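Local coordinates for tyrosine-protein phosphatase non-receptor type 18 (PDB 2OC3), which removes phosphate from phosphotyrosine in proteins, autophosphorylated tyrosine kinases among them, through the catalytic domain present here, at residues A[206-211]-A[292-297]. Residues are numbered along the deposited sequence; the frame is centred on the assembly and turned at random.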
ATOM      1  N   SER A 206     -17.680   7.064   2.753  1.00 15.38           N
ATOM      2  CA  SER A 206     -18.868   7.261   3.584  0.75 17.06           C
ATOM      3  C   SER A 206     -18.938   6.309   4.776  1.00 16.74           C
ATOM      4  O   SER A 206     -19.515   6.644   5.809  1.00 17.25           O
ATOM      5  CB  SER A 206     -20.136   7.129   2.737  0.75 15.25           C
ATOM      6  OG  SER A 206     -20.178   5.908   2.017  0.75 22.03           O
ATOM      7  N   SER A 207     -18.386   5.106   4.622  1.00 12.00           N
ATOM      8  CA  SER A 207     -18.306   4.123   5.700  1.00 11.38           C
ATOM      9  C   SER A 207     -17.130   3.176   5.437  1.00 13.10           C
ATOM     10  O   SER A 207     -16.652   3.124   4.315  1.00 11.97           O
ATOM     11  CB  SER A 207     -19.600   3.337   5.801  1.00 14.31           C
ATOM     12  OG  SER A 207     -19.645   2.272   4.880  1.00 18.35           O
ATOM     13  N   PRO A 208     -16.623   2.480   6.477  1.00 11.27           N
ATOM     14  CA  PRO A 208     -15.494   1.557   6.284  1.00 11.01           C
ATOM     15  C   PRO A 208     -15.829   0.237   5.624  1.00  8.98           C
ATOM     16  O   PRO A 208     -14.924  -0.571   5.347  1.00  9.85           O
ATOM     17  CB  PRO A 208     -15.021   1.251   7.712  1.00 16.18           C
ATOM     18  CG  PRO A 208     -15.762   2.166   8.608  1.00 19.75           C
ATOM     19  CD  PRO A 208     -17.001   2.579   7.893  1.00 17.72           C
ATOM     20  N   ASP A 209     -17.116  -0.049   5.429  1.00  8.64           N
ATOM     21  CA  ASP A 209     -17.516  -1.404   5.094  1.00 10.51           C
ATOM     22  C   ASP A 209     -16.834  -1.958   3.859  1.00 10.46           C
ATOM     23  O   ASP A 209     -16.379  -3.066   3.842  1.00 11.35           O
ATOM     24  CB  ASP A 209     -19.042  -1.480   4.951  1.00 10.90           C
ATOM     25  CG  ASP A 209     -19.753  -1.144   6.251  1.00 19.31           C
ATOM     26  OD1 ASP A 209     -20.021  -2.072   7.040  1.00 24.57           O
ATOM     27  OD2 ASP A 209     -20.029   0.056   6.480  1.00 20.93           O
ATOM     28  N   HIS A 210     -16.827  -1.179   2.789  1.00  9.55           N
ATOM     29  CA  HIS A 210     -16.346  -1.744   1.524  1.00  9.69           C
ATOM     30  C   HIS A 210     -14.830  -1.880   1.529  1.00  8.88           C
ATOM     31  O   HIS A 210     -14.287  -2.821   0.944  1.00 11.34           O
ATOM     32  CB  HIS A 210     -16.931  -0.973   0.338  1.00  9.98           C
ATOM     33  CG  HIS A 210     -18.409  -1.184   0.214  1.00 14.38           C
ATOM     34  ND1 HIS A 210     -19.236  -0.365  -0.522  1.00 15.80           N
ATOM     35  CD2 HIS A 210     -19.211  -2.113   0.789  1.00 17.59           C
ATOM     36  CE1 HIS A 210     -20.488  -0.786  -0.401  1.00 16.69           C
ATOM     37  NE2 HIS A 210     -20.504  -1.845   0.389  1.00 20.57           N
ATOM     38  N   MET A 211     -14.141  -0.970   2.189  1.00  9.55           N
ATOM     39  CA  MET A 211     -12.695  -1.135   2.369  1.00  8.76           C
ATOM     40  C   MET A 211     -12.394  -2.390   3.183  1.00 10.16           C
ATOM     41  O   MET A 211     -11.453  -3.137   2.877  1.00 10.67           O
ATOM     42  CB  MET A 211     -12.071   0.072   3.059  1.00 11.64           C
ATOM     43  CG  MET A 211     -10.577  -0.090   3.295  1.00 14.10           C
ATOM     44  SD  MET A 211      -9.862   1.316   4.213  1.00 16.69           S
ATOM     45  CE  MET A 211     -10.743   1.217   5.756  1.00 15.98           C
ATOM     46  N   VAL A 292     -11.369   0.336  12.747  1.00 11.20           N
ATOM     47  CA  VAL A 292     -10.894  -0.561  13.792  1.00 13.55           C
ATOM     48  C   VAL A 292     -12.001  -0.808  14.840  1.00 16.39           C
ATOM     49  O   VAL A 292     -12.207  -1.953  15.242  1.00 15.29           O
ATOM     50  CB  VAL A 292      -9.579  -0.028  14.417  1.00 14.95           C
ATOM     51  CG1 VAL A 292      -9.212  -0.813  15.662  1.00 15.42           C
ATOM     52  CG2 VAL A 292      -8.438  -0.097  13.361  1.00 11.22           C
ATOM     53  N   ALA A 293     -12.714   0.244  15.235  1.00 17.86           N
ATOM     54  CA  ALA A 293     -13.851   0.116  16.172  1.00 16.69           C
ATOM     55  C   ALA A 293     -14.887  -0.859  15.614  1.00 23.09           C
ATOM     56  O   ALA A 293     -15.391  -1.731  16.342  1.00 21.97           O
ATOM     57  CB  ALA A 293     -14.479   1.493  16.448  1.00 19.62           C
ATOM     58  N   GLN A 294     -15.173  -0.745  14.315  1.00 14.84           N
ATOM     59  CA  GLN A 294     -16.134  -1.634  13.665  1.00 18.19           C
ATOM     60  C   GLN A 294     -15.644  -3.082  13.663  1.00 21.32           C
ATOM     61  O   GLN A 294     -16.417  -4.014  13.941  1.00 20.23           O
ATOM     62  CB  GLN A 294     -16.445  -1.163  12.266  1.00 20.29           C
ATOM     63  CG  GLN A 294     -17.204  -2.169  11.477  1.00 28.09           C
ATOM     64  CD  GLN A 294     -17.879  -1.588  10.286  1.00 33.61           C
ATOM     65  OE1 GLN A 294     -18.164  -0.384  10.240  1.00 27.01           O
ATOM     66  NE2 GLN A 294     -18.161  -2.447   9.304  1.00 23.00           N
ATOM     67  N   MET A 295     -14.364  -3.286  13.367  1.00 15.62           N
ATOM     68  CA  MET A 295     -13.798  -4.635  13.430  0.50 14.68           C
ATOM     69  C   MET A 295     -13.883  -5.202  14.830  1.00 20.72           C
ATOM     70  O   MET A 295     -14.108  -6.388  14.993  1.00 19.35           O
ATOM     71  CB  MET A 295     -12.331  -4.645  13.001  0.50 13.86           C
ATOM     72  CG  MET A 295     -12.078  -4.242  11.579  0.50 10.78           C
ATOM     73  SD  MET A 295     -10.463  -4.792  10.950  0.50 11.45           S
ATOM     74  CE  MET A 295      -9.640  -5.170  12.480  0.50 11.49           C
ATOM     75  N   PHE A 296     -13.687  -4.354  15.833  1.00 20.61           N
ATOM     76  CA  PHE A 296     -13.687  -4.796  17.238  1.00 18.27           C
ATOM     77  C   PHE A 296     -15.122  -4.987  17.750  1.00 25.73           C
ATOM     78  O   PHE A 296     -15.317  -5.551  18.832  1.00 31.48           O
ATOM     79  CB  PHE A 296     -12.917  -3.799  18.119  1.00 21.75           C
ATOM     80  CG  PHE A 296     -11.418  -3.847  17.953  1.00 20.78           C
ATOM     81  CD1 PHE A 296     -10.814  -4.619  16.977  1.00 19.37           C
ATOM     82  CD2 PHE A 296     -10.609  -3.095  18.765  1.00 18.31           C
ATOM     83  CE1 PHE A 296      -9.428  -4.632  16.845  1.00 15.10           C
ATOM     84  CE2 PHE A 296      -9.238  -3.106  18.625  1.00 20.38           C
ATOM     85  CZ  PHE A 296      -8.655  -3.891  17.662  1.00 17.43           C
ATOM     86  N   CYS A 297     -16.091  -4.542  16.944  1.00 28.31           N
ATOM     87  CA  CYS A 297     -17.541  -4.648  17.184  1.00 41.07           C
ATOM     88  C   CYS A 297     -17.994  -3.772  18.341  1.00 50.83           C
ATOM     89  O   CYS A 297     -18.743  -2.811  18.130  1.00 65.90           O
ATOM     90  CB  CYS A 297     -17.991  -6.103  17.370  1.00 40.58           C
ATOM     91  SG  CYS A 297     -17.831  -7.099  15.862  1.00 63.96           S
TER
HETATM   92  O   HOH W   1     -19.891   1.183   8.872  1.00 23.25           O
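P208 and D209, around the start of helix 209-222, meet Q294 in the last turns of helix 282-296. The backbones stay well apart, with P208 CA and Q294 CA 8.1 Å from each other, and the gap is bridged by the long Q294 side chain meeting the D209 carboxylate. Q294 has CG anti to its own N (chi1 169°) and runs on extended, which carries its amide as far as D209. Q294 NE2 donates to D209 OD1 at 3.0 Å. OD1 lies close to the amide plane and the N-H...O angle is 157°, but the N-H comes at OD1 from above the carboxylate plane. The carboxylate and amide planes are turned 51° against each other. The other half of the amide is tied through water: one molecule donates to Q294 OE1 at 2.7 Å and to D209 OD2 at 2.6 Å, closing a ring of amide, water and carboxylate. S207 OG donates to the anti lone pair of the same OD2 at 2.8 Å, which gives the carboxylate a further tie, to the residue two positions before it. Next to the amide, P208 CG lies 3.9 Å from Q294 OE1, while the proline also packs on H290 and T291 of the same helix. Cutting Q294 back to alanine removes the amide, and the D209 carboxylate would probably be freer to turn, with the bridging water held on one side only. The contact joins two helices of the phosphatase domain, away from the substrate site. With amide N-H, water and serine hydroxyl all donating to one carboxylate, D209 is likely to keep its negative charge, and the bond and water bridge together settle which way round the Q294 amide lies.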